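Local coordinates for protein esterase (Staphylococcus aureus subsp. aureus USA300_TCH1516, PDB 3D7R) that probably hydrolyses ester bonds, as a putative esterase of the alpha/beta hydrolase fold, at residues 56-59 and 60-64; 278-282 and 283-287; 296-299 and 300-303. All blocks are in the same frame, centred on the assembly; numbering follows the deposited sequence.

All three interactions are local, between neighbours along the chain, but they sit at very different depths. Interaction 1, at the end of helix 46-61, and interaction 2, where helix 270-282 turns into strand 287-292, lie on opposite sides of the chain's centre, with their own centres about 39 Å apart. The first is a surface contact dominated by charged and amide groups; the second is partly buried, joining a Schellman motif to an apolar patch of Met280 and Ile287. Interaction 3, in the loop between strand 287-292 and helix 305-318, is buried and combines aromatic, proline and aliphatic packing with short-range turn bonds. Interaction 2 ends on the first residue of strand 287-292, and interaction 3 follows that strand.

Interaction 1. Residues 56-59 and 60-64; sequences REIE and NRKKH
The C-terminal end of helix 46-61, where it frays into loop near the surface of this alpha/beta hydrolase, is cross-linked by Arg56 and Asn60, Glu57 and Arg61, and Glu59 and Lys62. Asn60 and Arg56 are joined twice. The backbone Asn60 N gives an ordinary helical bond of 2.8 Å to Arg56 O, while Arg56 NH2 donates to Asn60 OD1 at 2.7 Å. For the second bond the arginine chain folds back on itself, bent at both chi2 and chi3 (-46° and -47°), which carries the guanidinium across the amide; the two planes stand 64° apart, and NH2 comes in above the carbonyl plane. Ala108 O accepts from both Arg56 NE and Asn60 ND2, binding the pair to a neighbouring loop, which should limit the rotation of both flat groups.

On the more exposed flank the extended side chains of Glu57 and Arg61 run alongside each other. Their salt bridge, Glu57 OE2 to Arg61 NH2 at 2.7 Å, contains only a weak hydrogen bond because the N-H is poorly directed, while Glu57 CG lies over a face of the guanidinium. Arg61 NE has a second acidic partner, Glu140. Lys62 N bonds to Glu59 O at 3.3 Å as the helix gives way to loop. The extended lysine chain also reaches back to the bent glutamate, and NZ meets Glu59 OE2 from above the carboxylate plane at 3.2 Å. One water closes the turn, donating to Glu59 O and to Lys62 O, each at 2.7 Å.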
ATOM      1  N   ARG A  56       5.388 -16.878  -8.989  1.00  9.98           N
ATOM      2  CA  ARG A  56       5.704 -15.447  -8.834  1.00  9.81           C
ATOM      3  C   ARG A  56       7.138 -15.132  -9.283  1.00  9.51           C
ATOM      4  O   ARG A  56       7.399 -14.089  -9.861  1.00  8.94           O
ATOM      5  CB  ARG A  56       5.484 -14.967  -7.389  1.00  9.42           C
ATOM      6  CG  ARG A  56       4.031 -15.037  -6.857  1.00  9.00           C
ATOM      7  CD  ARG A  56       2.992 -14.493  -7.848  1.00  7.82           C
ATOM      8  NE  ARG A  56       3.404 -13.207  -8.419  1.00 10.69           N
ATOM      9  CZ  ARG A  56       2.920 -12.712  -9.559  1.00 10.27           C
ATOM     10  NH1 ARG A  56       1.976 -13.383 -10.211  1.00  9.69           N
ATOM     11  NH2 ARG A  56       3.359 -11.540 -10.033  1.00  6.74           N
ATOM     12  N   GLU A  57       8.073 -16.038  -9.023  1.00 10.14           N
ATOM     13  CA  GLU A  57       9.442 -15.811  -9.495  1.00 10.97           C
ATOM     14  C   GLU A  57       9.460 -15.496 -11.007  1.00 10.75           C
ATOM     15  O   GLU A  57      10.124 -14.550 -11.445  1.00 10.29           O
ATOM     16  CB  GLU A  57      10.345 -17.012  -9.204  1.00 11.66           C
ATOM     17  CG  GLU A  57      11.817 -16.733  -9.524  1.00 14.95           C
ATOM     18  CD  GLU A  57      12.727 -17.902  -9.203  1.00 22.67           C
ATOM     19  OE1 GLU A  57      12.224 -18.982  -8.777  1.00 23.41           O
ATOM     20  OE2 GLU A  57      13.956 -17.740  -9.380  1.00 25.12           O
ATOM     21  N   ILE A  58       8.723 -16.306 -11.766  1.00  9.97           N
ATOM     22  CA  ILE A  58       8.644 -16.231 -13.231  1.00 10.11           C
ATOM     23  C   ILE A  58       7.864 -15.001 -13.684  1.00  9.63           C
ATOM     24  O   ILE A  58       8.331 -14.244 -14.552  1.00  8.71           O
ATOM     25  CB  ILE A  58       7.972 -17.517 -13.817  1.00 10.73           C
ATOM     26  CG1 ILE A  58       8.892 -18.728 -13.633  1.00 11.87           C
ATOM     27  CG2 ILE A  58       7.635 -17.349 -15.300  1.00 11.70           C
ATOM     28  CD1 ILE A  58       8.201 -20.085 -13.999  1.00 13.48           C
ATOM     29  N   GLU A  59       6.696 -14.787 -13.073  1.00  9.15           N
ATOM     30  CA  GLU A  59       5.833 -13.676 -13.456  1.00  9.60           C
ATOM     31  C   GLU A  59       6.451 -12.334 -13.119  1.00  8.55           C
ATOM     32  O   GLU A  59       6.300 -11.385 -13.878  1.00  8.56           O
ATOM     33  CB  GLU A  59       4.439 -13.797 -12.810  1.00  9.81           C
ATOM     34  CG  GLU A  59       3.596 -14.980 -13.354  1.00 13.80           C
ATOM     35  CD  GLU A  59       3.447 -14.962 -14.870  1.00 19.14           C
ATOM     36  OE1 GLU A  59       3.208 -13.876 -15.450  1.00 20.38           O
ATOM     37  OE2 GLU A  59       3.565 -16.045 -15.482  1.00 23.74           O
ATOM     38  N   ASN A  60       7.133 -12.248 -11.979  1.00  7.86           N
ATOM     39  CA  ASN A  60       7.672 -10.967 -11.527  1.00  7.53           C
ATOM     40  C   ASN A  60       8.808 -10.430 -12.395  1.00  7.15           C
ATOM     41  O   ASN A  60       9.066  -9.232 -12.377  1.00  6.73           O
ATOM     42  CB  ASN A  60       8.124 -11.036 -10.060  1.00  7.03           C
ATOM     43  CG  ASN A  60       6.955 -11.059  -9.083  1.00  8.34           C
ATOM     44  OD1 ASN A  60       5.826 -10.672  -9.420  1.00  7.45           O
ATOM     45  ND2 ASN A  60       7.215 -11.530  -7.870  1.00  7.61           N
ATOM     46  N   ARG A  61       9.503 -11.312 -13.114  1.00  7.22           N
ATOM     47  CA  ARG A  61      10.619 -10.896 -13.983  1.00  7.44           C
ATOM     48  C   ARG A  61      10.141 -10.208 -15.253  1.00  7.83           C
ATOM     49  O   ARG A  61      10.889  -9.443 -15.871  1.00  7.59           O
ATOM     50  CB  ARG A  61      11.536 -12.071 -14.355  1.00  7.40           C
ATOM     51  CG  ARG A  61      12.274 -12.671 -13.188  1.00  7.86           C
ATOM     52  CD  ARG A  61      13.550 -13.361 -13.628  1.00 10.41           C
ATOM     53  NE  ARG A  61      14.176 -14.064 -12.511  1.00 11.58           N
ATOM     54  CZ  ARG A  61      14.098 -15.375 -12.276  1.00 13.46           C
ATOM     55  NH1 ARG A  61      13.417 -16.187 -13.085  1.00 12.07           N
ATOM     56  NH2 ARG A  61      14.721 -15.880 -11.216  1.00 12.61           N
ATOM     57  N   LYS A  62       8.894 -10.483 -15.641  1.00  9.21           N
ATOM     58  CA  LYS A  62       8.341  -9.950 -16.891  1.00 10.16           C
ATOM     59  C   LYS A  62       8.051  -8.451 -16.764  1.00 10.63           C
ATOM     60  O   LYS A  62       7.706  -7.968 -15.686  1.00  9.61           O
ATOM     61  CB  LYS A  62       7.064 -10.705 -17.278  1.00 10.46           C
ATOM     62  CG  LYS A  62       7.326 -12.168 -17.571  1.00 12.06           C
ATOM     63  CD  LYS A  62       6.061 -12.959 -17.639  1.00 15.43           C
ATOM     64  CE  LYS A  62       6.371 -14.373 -18.107  1.00 17.38           C
ATOM     65  NZ  LYS A  62       5.148 -15.226 -18.108  1.00 18.72           N
ATOM     66  N   LYS A  63       8.182  -7.720 -17.867  1.00 10.67           N
ATOM     67  CA  LYS A  63       7.836  -6.309 -17.827  1.00 11.82           C
ATOM     68  C   LYS A  63       6.350  -6.166 -17.496  1.00 11.71           C
ATOM     69  O   LYS A  63       5.506  -6.817 -18.088  1.00 11.23           O
ATOM     70  CB  LYS A  63       8.204  -5.602 -19.140  1.00 12.73           C
ATOM     71  CG  LYS A  63       9.727  -5.374 -19.285  1.00 16.56           C
ATOM     72  CD  LYS A  63      10.263  -4.452 -18.169  1.00 21.55           C
ATOM     73  CE  LYS A  63      11.708  -4.050 -18.399  1.00 26.30           C
ATOM     74  NZ  LYS A  63      12.353  -3.668 -17.100  1.00 29.42           N
ATOM     75  N   HIS A  64       6.044  -5.330 -16.517  1.00 11.69           N
ATOM     76  CA  HIS A  64       4.660  -5.082 -16.146  1.00 12.31           C
ATOM     77  C   HIS A  64       4.002  -4.156 -17.176  1.00 12.74           C
ATOM     78  O   HIS A  64       4.586  -3.157 -17.579  1.00 13.02           O
ATOM     79  CB  HIS A  64       4.586  -4.456 -14.761  1.00 11.58           C
ATOM     80  CG  HIS A  64       3.185  -4.304 -14.254  1.00 12.92           C
ATOM     81  ND1 HIS A  64       2.387  -5.385 -13.937  1.00 11.37           N
ATOM     82  CD2 HIS A  64       2.431  -3.200 -14.037  1.00 11.53           C
ATOM     83  CE1 HIS A  64       1.205  -4.950 -13.534  1.00 11.26           C
ATOM     84  NE2 HIS A  64       1.208  -3.629 -13.579  1.00 10.80           N
TER
HETATM   85  O   HOH W   1       5.828  -8.765 -13.933  1.00 10.32           O

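Interaction 2. Residues 278-282 and 283-287; sequences QMMLQ and HHQYI
Met280 and Gln285 pair across a Schellman motif that ends helix 270-282, in the link to the outermost strand 287-292 of the alpha/beta hydrolase sheet. Gln285 N donates to Met280 O at 2.8 Å, and inside that loop His284 N reaches Leu281 O at 2.9 Å, from well above the carbonyl plane. His284, with positive phi, is the C-prime residue and turns the chain back.

The tight side lies beneath this turn. Met280, a selenomethionine, is bent at chi2 and chi3 (-75° and -73°), and its chain curls under the loop until CE rests 3.6 Å from Gln285 CB. Ile287 crosses the same side chain at about a right angle, with its CG2 3.6 Å from Met280 CB. Val259 of the adjoining strand packs on both Met280 and Ile287, joining the patch to the sheet, and Gln285 turns its amide away to Gly255.

The outer side is looser. Leu281, Gln282 and His284 are exposed; CD2 of Leu281 still grazes Ile287 CG2 at 4.1 Å. Gln282 lies alongside His283 with amide and ring nearly perpendicular, and Gln282 OE1 comes no nearer than 3.9 Å to His283 NE2. The imidazole of His283 is held instead by Glu254 through ND1, while His283 N bonds to Met279 O at 3.1 Å. That same carbonyl oxygen lies in the imidazole plane, 3.2 Å from His283 CD2.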
ATOM      1  N   GLN A 278      -4.845   4.369  18.200  1.00  8.64           N
ATOM      2  CA  GLN A 278      -4.675   4.668  19.631  1.00  8.64           C
ATOM      3  C   GLN A 278      -3.249   5.138  19.948  1.00  9.06           C
ATOM      4  O   GLN A 278      -3.044   6.098  20.706  1.00  8.27           O
ATOM      5  CB  GLN A 278      -5.048   3.445  20.487  1.00  8.53           C
ATOM      6  CG  GLN A 278      -6.580   3.231  20.659  1.00  8.91           C
ATOM      7  CD  GLN A 278      -7.244   4.387  21.395  1.00 11.30           C
ATOM      8  OE1 GLN A 278      -6.752   4.827  22.426  1.00 13.29           O
ATOM      9  NE2 GLN A 278      -8.363   4.876  20.873  1.00 11.93           N
HETATM   10  N   MSE A 279      -2.255   4.467  19.352  1.00  9.47           N
HETATM   11  CA  MSE A 279      -0.857   4.863  19.552  1.00 10.85           C
HETATM   12  C   MSE A 279      -0.557   6.270  18.990  1.00  9.83           C
HETATM   13  O   MSE A 279       0.132   7.059  19.623  1.00  9.06           O
HETATM   14  CB  MSE A 279       0.102   3.826  18.938  1.00 11.57           C
HETATM   15  CG  MSE A 279       0.024   2.457  19.579  1.00 17.28           C
HETATM   16 SE   MSE A 279       0.969   1.162  18.422  0.75 32.65          SE
HETATM   17  CE  MSE A 279       2.735   1.936  18.518  1.00 27.53           C
HETATM   18  N   MSE A 280      -1.063   6.566  17.800  1.00  9.51           N
HETATM   19  CA  MSE A 280      -0.929   7.922  17.205  1.00  9.41           C
HETATM   20  C   MSE A 280      -1.542   9.007  18.105  1.00  9.05           C
HETATM   21  O   MSE A 280      -0.933  10.058  18.359  1.00  9.10           O
HETATM   22  CB  MSE A 280      -1.606   7.943  15.830  1.00  9.17           C
HETATM   23  CG  MSE A 280      -0.914   7.032  14.811  1.00 11.19           C
HETATM   24 SE   MSE A 280       0.773   7.848  14.185  0.75 15.69          SE
HETATM   25  CE  MSE A 280      -0.003   9.230  13.081  1.00 10.32           C
ATOM     26  N   LEU A 281      -2.752   8.735  18.592  1.00  8.50           N
ATOM     27  CA  LEU A 281      -3.470   9.644  19.475  1.00  7.95           C
ATOM     28  C   LEU A 281      -2.685   9.899  20.761  1.00  8.16           C
ATOM     29  O   LEU A 281      -2.477  11.052  21.154  1.00  8.02           O
ATOM     30  CB  LEU A 281      -4.862   9.069  19.773  1.00  7.36           C
ATOM     31  CG  LEU A 281      -5.809   9.102  18.555  1.00  7.32           C
ATOM     32  CD1 LEU A 281      -7.080   8.316  18.884  1.00  5.84           C
ATOM     33  CD2 LEU A 281      -6.130  10.542  18.138  1.00  9.23           C
ATOM     34  N   GLN A 282      -2.236   8.817  21.390  1.00  8.19           N
ATOM     35  CA  GLN A 282      -1.421   8.887  22.618  1.00  9.37           C
ATOM     36  C   GLN A 282      -0.163   9.727  22.444  1.00 10.05           C
ATOM     37  O   GLN A 282       0.249  10.426  23.363  1.00  9.87           O
ATOM     38  CB  GLN A 282      -1.030   7.490  23.066  1.00  8.79           C
ATOM     39  CG  GLN A 282      -0.287   7.437  24.409  1.00 12.44           C
ATOM     40  CD  GLN A 282       0.065   6.031  24.793  1.00 16.73           C
ATOM     41  OE1 GLN A 282       0.688   5.311  24.019  1.00 16.31           O
ATOM     42  NE2 GLN A 282      -0.347   5.615  25.997  1.00 18.46           N
ATOM     43  N   HIS A 283       0.449   9.641  21.266  1.00 10.92           N
ATOM     44  CA  HIS A 283       1.655  10.407  20.990  1.00 12.69           C
ATOM     45  C   HIS A 283       1.378  11.760  20.355  1.00 12.70           C
ATOM     46  O   HIS A 283       2.295  12.393  19.853  1.00 13.54           O
ATOM     47  CB  HIS A 283       2.649   9.584  20.167  1.00 12.96           C
ATOM     48  CG  HIS A 283       3.282   8.486  20.958  1.00 16.25           C
ATOM     49  ND1 HIS A 283       4.435   8.671  21.690  1.00 18.58           N
ATOM     50  CD2 HIS A 283       2.886   7.213  21.193  1.00 17.51           C
ATOM     51  CE1 HIS A 283       4.735   7.549  22.323  1.00 20.46           C
ATOM     52  NE2 HIS A 283       3.807   6.651  22.042  1.00 19.53           N
ATOM     53  N   HIS A 284       0.123  12.200  20.405  1.00 13.48           N
ATOM     54  CA  HIS A 284      -0.320  13.483  19.837  1.00 14.53           C
ATOM     55  C   HIS A 284       0.106  13.664  18.379  1.00 14.10           C
ATOM     56  O   HIS A 284       0.595  14.724  17.980  1.00 13.80           O
ATOM     57  CB  HIS A 284       0.169  14.660  20.681  1.00 15.87           C
ATOM     58  CG  HIS A 284      -0.119  14.516  22.140  1.00 19.64           C
ATOM     59  ND1 HIS A 284      -1.369  14.749  22.676  1.00 24.18           N
ATOM     60  CD2 HIS A 284       0.676  14.155  23.173  1.00 22.86           C
ATOM     61  CE1 HIS A 284      -1.328  14.538  23.979  1.00 25.08           C
ATOM     62  NE2 HIS A 284      -0.099  14.179  24.306  1.00 24.90           N
ATOM     63  N   GLN A 285      -0.075  12.608  17.593  1.00 13.25           N
ATOM     64  CA  GLN A 285       0.217  12.647  16.176  1.00 12.66           C
ATOM     65  C   GLN A 285      -1.120  12.679  15.438  1.00 12.63           C
ATOM     66  O   GLN A 285      -2.013  11.857  15.696  1.00 12.36           O
ATOM     67  CB  GLN A 285       1.028  11.411  15.745  1.00 13.01           C
ATOM     68  CG  GLN A 285       2.517  11.396  16.160  1.00 11.19           C
ATOM     69  CD  GLN A 285       3.367  12.493  15.507  1.00 11.40           C
ATOM     70  OE1 GLN A 285       4.207  13.084  16.166  1.00 10.02           O
ATOM     71  NE2 GLN A 285       3.161  12.750  14.216  1.00  9.26           N
ATOM     72  N   TYR A 286      -1.257  13.645  14.539  1.00 12.18           N
ATOM     73  CA  TYR A 286      -2.446  13.777  13.701  1.00 12.09           C
ATOM     74  C   TYR A 286      -2.785  12.495  12.928  1.00 11.77           C
ATOM     75  O   TYR A 286      -1.976  11.999  12.144  1.00 10.95           O
ATOM     76  CB  TYR A 286      -2.273  14.927  12.705  1.00 12.46           C
ATOM     77  CG  TYR A 286      -3.579  15.332  12.066  1.00 13.28           C
ATOM     78  CD1 TYR A 286      -4.356  16.340  12.628  1.00 16.43           C
ATOM     79  CD2 TYR A 286      -4.054  14.687  10.919  1.00 14.13           C
ATOM     80  CE1 TYR A 286      -5.572  16.719  12.058  1.00 17.04           C
ATOM     81  CE2 TYR A 286      -5.271  15.055  10.343  1.00 14.91           C
ATOM     82  CZ  TYR A 286      -6.017  16.071  10.928  1.00 16.81           C
ATOM     83  OH  TYR A 286      -7.219  16.454  10.388  1.00 17.33           O
ATOM     84  N   ILE A 287      -3.987  11.970  13.145  1.00 11.51           N
ATOM     85  CA  ILE A 287      -4.469  10.826  12.367  1.00 12.04           C
ATOM     86  C   ILE A 287      -5.967  10.982  12.067  1.00 12.54           C
ATOM     87  O   ILE A 287      -6.751  11.322  12.964  1.00 12.09           O
ATOM     88  CB  ILE A 287      -4.132   9.468  13.055  1.00 11.97           C
ATOM     89  CG1 ILE A 287      -4.779   8.296  12.283  1.00 12.96           C
ATOM     90  CG2 ILE A 287      -4.579   9.495  14.537  1.00 11.19           C
ATOM     91  CD1 ILE A 287      -3.793   7.234  11.809  1.00 11.45           C
TER

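Interaction 3. Residues 296-299 and 300-303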
ATOM      1  N   VAL A 296     -14.644  -4.610   2.982  1.00 11.22           N
ATOM      2  CA  VAL A 296     -13.651  -5.667   2.933  1.00 11.21           C
ATOM      3  C   VAL A 296     -12.228  -5.108   2.801  1.00 11.20           C
ATOM      4  O   VAL A 296     -12.040  -3.900   2.594  1.00 10.45           O
ATOM      5  CB  VAL A 296     -13.950  -6.680   1.772  1.00 11.14           C
ATOM      6  CG1 VAL A 296     -15.378  -7.259   1.899  1.00 11.83           C
ATOM      7  CG2 VAL A 296     -13.737  -6.051   0.384  1.00 11.28           C
ATOM      8  N   HIS A 297     -11.236  -5.993   2.920  1.00 10.62           N
ATOM      9  CA  HIS A 297      -9.832  -5.611   2.737  1.00 10.72           C
ATOM     10  C   HIS A 297      -9.618  -4.920   1.396  1.00 11.14           C
ATOM     11  O   HIS A 297     -10.019  -5.451   0.360  1.00 10.58           O
ATOM     12  CB  HIS A 297      -8.918  -6.837   2.808  1.00 10.23           C
ATOM     13  CG  HIS A 297      -7.465  -6.500   2.639  1.00 10.21           C
ATOM     14  ND1 HIS A 297      -6.776  -5.721   3.546  1.00  9.83           N
ATOM     15  CD2 HIS A 297      -6.582  -6.811   1.659  1.00  8.64           C
ATOM     16  CE1 HIS A 297      -5.525  -5.577   3.137  1.00 11.19           C
ATOM     17  NE2 HIS A 297      -5.383  -6.226   1.994  1.00 10.46           N
ATOM     18  N   ASP A 298      -9.015  -3.727   1.424  1.00 12.26           N
ATOM     19  CA  ASP A 298      -8.556  -3.065   0.199  1.00 12.59           C
ATOM     20  C   ASP A 298      -9.759  -2.606  -0.608  1.00 12.32           C
ATOM     21  O   ASP A 298      -9.682  -2.488  -1.855  1.00 12.47           O
ATOM     22  CB  ASP A 298      -7.729  -4.058  -0.636  1.00 13.19           C
ATOM     23  CG  ASP A 298      -6.552  -3.412  -1.384  1.00 15.54           C
ATOM     24  OD1 ASP A 298      -6.121  -2.303  -1.033  1.00 17.78           O
ATOM     25  OD2 ASP A 298      -6.038  -4.059  -2.326  1.00 18.88           O
ATOM     26  N   PHE A 299     -10.866  -2.319   0.085  1.00 11.30           N
ATOM     27  CA  PHE A 299     -12.149  -2.100  -0.605  1.00 10.86           C
ATOM     28  C   PHE A 299     -12.137  -1.064  -1.749  1.00 10.97           C
ATOM     29  O   PHE A 299     -12.847  -1.270  -2.716  1.00 12.17           O
ATOM     30  CB  PHE A 299     -13.306  -1.848   0.375  1.00 10.27           C
ATOM     31  CG  PHE A 299     -13.323  -0.468   0.969  1.00  8.87           C
ATOM     32  CD1 PHE A 299     -13.961   0.588   0.302  1.00  9.22           C
ATOM     33  CD2 PHE A 299     -12.726  -0.227   2.205  1.00  9.07           C
ATOM     34  CE1 PHE A 299     -13.985   1.887   0.850  1.00  9.65           C
ATOM     35  CE2 PHE A 299     -12.731   1.061   2.772  1.00  9.82           C
ATOM     36  CZ  PHE A 299     -13.360   2.121   2.095  1.00 11.52           C
ATOM     37  N   PRO A 300     -11.350   0.038  -1.639  1.00 10.95           N
ATOM     38  CA  PRO A 300     -11.370   1.052  -2.697  1.00 11.17           C
ATOM     39  C   PRO A 300     -10.959   0.577  -4.101  1.00 12.17           C
ATOM     40  O   PRO A 300     -11.167   1.318  -5.064  1.00 11.37           O
ATOM     41  CB  PRO A 300     -10.384   2.114  -2.184  1.00 11.76           C
ATOM     42  CG  PRO A 300     -10.468   1.965  -0.660  1.00 11.00           C
ATOM     43  CD  PRO A 300     -10.438   0.450  -0.547  1.00 11.07           C
ATOM     44  N   ILE A 301     -10.366  -0.621  -4.220  1.00 12.65           N
ATOM     45  CA  ILE A 301     -10.017  -1.173  -5.546  1.00 13.05           C
ATOM     46  C   ILE A 301     -11.243  -1.674  -6.292  1.00 12.83           C
ATOM     47  O   ILE A 301     -11.219  -1.840  -7.527  1.00 13.37           O
ATOM     48  CB  ILE A 301      -8.958  -2.307  -5.462  1.00 13.45           C
ATOM     49  CG1 ILE A 301      -9.530  -3.540  -4.734  1.00 14.13           C
ATOM     50  CG2 ILE A 301      -7.681  -1.789  -4.796  1.00 15.26           C
ATOM     51  CD1 ILE A 301      -8.765  -4.853  -4.991  1.00 17.46           C
ATOM     52  N   TYR A 302     -12.318  -1.927  -5.546  1.00 12.73           N
ATOM     53  CA  TYR A 302     -13.563  -2.390  -6.135  1.00 12.76           C
ATOM     54  C   TYR A 302     -14.423  -1.248  -6.690  1.00 13.72           C
ATOM     55  O   TYR A 302     -14.492  -0.161  -6.091  1.00 14.09           O
ATOM     56  CB  TYR A 302     -14.360  -3.238  -5.125  1.00 12.65           C
ATOM     57  CG  TYR A 302     -13.614  -4.495  -4.691  1.00 11.27           C
ATOM     58  CD1 TYR A 302     -13.545  -5.608  -5.526  1.00  8.52           C
ATOM     59  CD2 TYR A 302     -12.948  -4.553  -3.452  1.00 10.38           C
ATOM     60  CE1 TYR A 302     -12.856  -6.777  -5.137  1.00  9.39           C
ATOM     61  CE2 TYR A 302     -12.245  -5.715  -3.057  1.00  9.78           C
ATOM     62  CZ  TYR A 302     -12.204  -6.823  -3.903  1.00  9.71           C
ATOM     63  OH  TYR A 302     -11.517  -7.970  -3.515  1.00 11.16           O
ATOM     64  N   PRO A 303     -15.090  -1.487  -7.835  1.00 14.22           N
ATOM     65  CA  PRO A 303     -15.969  -0.485  -8.452  1.00 14.96           C
ATOM     66  C   PRO A 303     -17.338  -0.377  -7.753  1.00 14.94           C
ATOM     67  O   PRO A 303     -18.373  -0.758  -8.305  1.00 15.21           O
ATOM     68  CB  PRO A 303     -16.088  -0.979  -9.904  1.00 15.28           C
ATOM     69  CG  PRO A 303     -15.994  -2.462  -9.786  1.00 15.66           C
ATOM     70  CD  PRO A 303     -15.032  -2.731  -8.634  1.00 14.27           C
TER
HETATM   71  O   HOH W   2      -9.253  -7.215  -1.744  1.00 10.38           O
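Pro300 lies over one face of the Phe299 ring, with its CD 3.6 Å from the ring centroid and 20° off the normal, a CH-pi contact between consecutive residues. With chi1 of Phe299 at 77°, CG sits between the backbone N and the carbonyl carbon, which turns the ring face toward the following proline. Tyr292 meets the same ring, and Gln306 and Ala310 of helix 305-318 pack on it.

Ile301 adopts a similar first torsion, chi1 66°, which swings CG1 in to 3.1 Å from Asp298 O. Its other branch, CG2, points to the carboxylate and touches Asp298 OD2 at 3.7 Å, the two side chains crossing at about a right angle. The backbone beneath is a type II turn from Val296 to Phe299, with Asp298 in its positive-phi position, running into a short 3-10 segment. Here Ile301 N bonds almost straight to Asp298 O at 3.1 Å, and Tyr302 N to Phe299 O at 3.0 Å. This loop follows the last strand of the alpha/beta hydrolase sheet, where the family places its catalytic histidine; His297, hydrogen-bonded through ND1 to Glu267, is consistent with that role.

Tyr302 sets the edge of its ring against the turn. Phe299 O lies at that edge, 3.4 Å from Tyr302 CD2, and Val296 CG2 meets Tyr302 CE2 at 3.8 Å, the valine crossing the tyrosine at about a right angle. Val30 and Val31 of helix 30-33 touch both these side chains. At the far end of the ring, one water donates to Tyr302 OH and to His297 O.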